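Local coordinates for thioesterase domain-containing protein (Chromobacterium violaceum, PDB 4RMM) that probably hydrolyses acyl-CoA thioesters, as expected of a hotdog-fold thioesterase, although its own substrate and activity are not established, at residues M75-L78 against M79-E83. Sequence-based numbering, arbitrary orientation.
Sequences MIHL and MWNRE
The carbonyl oxygen of H77 takes two backbone N-H groups at the end of helix 67-80: N81 N at 3.0 Å and, weakly, W80 N. Two residues earlier, M79 N still makes the regular helical bond to M75 O at 3.1 Å, with an N-H...O angle of 162°. W80 N also reaches I76 O, again weakly, and N81 N adds a weak bond to L78 O, so the last amides split their hydrogens between i-3 and i-4 carbonyls as the helix runs out. N81 OD1 sits over the centre of the H77 imidazole, 3.7 Å from CE1, with amide and ring planes 32° apart. The same OD1 lies 2.7 Å from H77 O, an uncomfortable approach of two acceptors, while N81 ND2 is engaged by E41 in a hydrogen bond that helps fix the rotation of the amide. This helix packs on the antiparallel sheet in the manner of the hotdog fold: H77 and L78 rest on strand 106-115, and M75 and L78 on F142 of strand 136-143. The two selenomethionines, one turn apart, cross each other, with M79 CE 3.4 Å from M75 SE and 3.5 Å from its CG, a tight fit. The M79 chain starts with CG between its backbone N and carbonyl carbon (chi1 46°), then bends at chi3 to bring its methyl to the M75 side chain, which also packs on H62 of the second subunit. Past the helix, R82 runs alongside L78, their side chains pointing the same way, with R82 CD 3.4 Å from L78 CD2. E83 OE1, poorly ordered, lies above the R82 guanidinium, offset toward its rim and 3.5 Å from NH2, so any attraction is probably of charge without a directed N-H.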
loop_
_atom_site.group_PDB
_atom_site.type_symbol
_atom_site.label_atom_id
_atom_site.label_comp_id
_atom_site.label_asym_id
_atom_site.label_seq_id
_atom_site.Cartn_x
_atom_site.Cartn_y
_atom_site.Cartn_z
HETATM N N MSE A 75 6.184 5.720 7.140
HETATM C CA MSE A 75 6.250 7.164 6.940
HETATM C C MSE A 75 5.974 7.872 8.265
HETATM O O MSE A 75 6.743 8.734 8.704
HETATM C CB MSE A 75 5.210 7.617 5.923
HETATM C CG MSE A 75 4.753 9.046 6.187
HETATM SE SE MSE A 75 4.551 10.093 4.604
HETATM C CE MSE A 75 2.640 9.915 4.424
ATOM N N ILE A 76 4.859 7.513 8.886
ATOM C CA ILE A 76 4.476 8.102 10.166
ATOM C C ILE A 76 5.574 7.933 11.214
ATOM O O ILE A 76 5.890 8.865 11.951
ATOM C CB ILE A 76 3.160 7.473 10.675
ATOM C CG1 ILE A 76 2.010 7.924 9.767
ATOM C CG2 ILE A 76 2.903 7.878 12.121
ATOM C CD1 ILE A 76 0.714 7.148 9.944
ATOM N N HIS A 77 6.170 6.749 11.267
ATOM C CA HIS A 77 7.235 6.482 12.235
ATOM C C HIS A 77 8.368 7.482 12.065
ATOM O O HIS A 77 8.935 7.983 13.041
ATOM C CB HIS A 77 7.787 5.073 12.023
ATOM C CG HIS A 77 8.887 4.700 12.964
ATOM N ND1 HIS A 77 8.643 4.233 14.239
ATOM C CD2 HIS A 77 10.234 4.677 12.807
ATOM C CE1 HIS A 77 9.787 3.933 14.817
ATOM N NE2 HIS A 77 10.772 4.193 13.971
ATOM N N LEU A 78 8.697 7.761 10.808
ATOM C CA LEU A 78 9.777 8.682 10.471
ATOM C C LEU A 78 9.506 10.103 10.927
ATOM O O LEU A 78 10.368 10.735 11.535
ATOM C CB LEU A 78 10.024 8.687 8.962
ATOM C CG LEU A 78 11.459 8.409 8.512
ATOM C CD1 LEU A 78 11.557 8.614 7.015
ATOM C CD2 LEU A 78 12.426 9.331 9.225
HETATM N N MSE A 79 8.317 10.616 10.625
HETATM C CA MSE A 79 8.005 11.976 11.016
HETATM C C MSE A 79 7.638 12.104 12.486
HETATM O O MSE A 79 7.549 13.207 13.018
HETATM C CB MSE A 79 6.919 12.576 10.108
HETATM C CG MSE A 79 5.712 11.724 9.815
HETATM SE SE MSE A 79 4.545 12.650 8.544
HETATM C CE MSE A 79 5.535 12.344 6.932
ATOM N N TRP A 80 7.440 10.969 13.146
ATOM C CA TRP A 80 7.126 10.975 14.567
ATOM C C TRP A 80 8.462 11.022 15.297
ATOM O O TRP A 80 8.584 11.613 16.368
ATOM C CB TRP A 80 6.358 9.709 14.948
ATOM C CG TRP A 80 5.961 9.662 16.388
ATOM C CD1 TRP A 80 6.726 9.239 17.442
ATOM C CD2 TRP A 80 4.709 10.071 16.942
ATOM N NE1 TRP A 80 6.024 9.361 18.616
ATOM C CE2 TRP A 80 4.775 9.871 18.337
ATOM C CE3 TRP A 80 3.525 10.591 16.395
ATOM C CZ2 TRP A 80 3.715 10.171 19.196
ATOM C CZ3 TRP A 80 2.465 10.893 17.248
ATOM C CH2 TRP A 80 2.569 10.679 18.633
ATOM N N ASN A 81 9.466 10.406 14.686
ATOM C CA ASN A 81 10.805 10.361 15.246
ATOM C C ASN A 81 11.701 11.474 14.707
ATOM O O ASN A 81 12.889 11.519 15.024
ATOM C CB ASN A 81 11.445 9.004 14.948
ATOM C CG ASN A 81 10.826 7.871 15.753
ATOM O OD1 ASN A 81 9.631 7.580 15.644
ATOM N ND2 ASN A 81 11.647 7.222 16.566
ATOM N N ARG A 82 11.144 12.366 13.893
ATOM C CA ARG A 82 11.939 13.458 13.333
ATOM C C ARG A 82 11.319 14.837 13.447
ATOM O O ARG A 82 10.223 15.010 13.981
ATOM C CB ARG A 82 12.267 13.201 11.858
ATOM C CG ARG A 82 13.365 12.180 11.626
ATOM C CD ARG A 82 13.905 12.233 10.197
ATOM N NE ARG A 82 14.714 13.425 9.928
ATOM C CZ ARG A 82 14.233 14.601 9.533
ATOM N NH1 ARG A 82 12.928 14.767 9.352
ATOM N NH2 ARG A 82 15.063 15.616 9.316
ATOM N N GLU A 83 12.051 15.819 12.935
ATOM C CA GLU A 83 11.616 17.205 12.939
ATOM C C GLU A 83 10.473 17.333 11.937
ATOM O O GLU A 83 10.630 17.038 10.749
ATOM C CB GLU A 83 12.795 18.114 12.572
ATOM C CG GLU A 83 13.938 18.092 13.601
ATOM C CD GLU A 83 14.570 16.716 13.770
ATOM O OE1 GLU A 83 15.208 16.229 12.809
ATOM O OE2 GLU A 83 14.425 16.123 14.864
#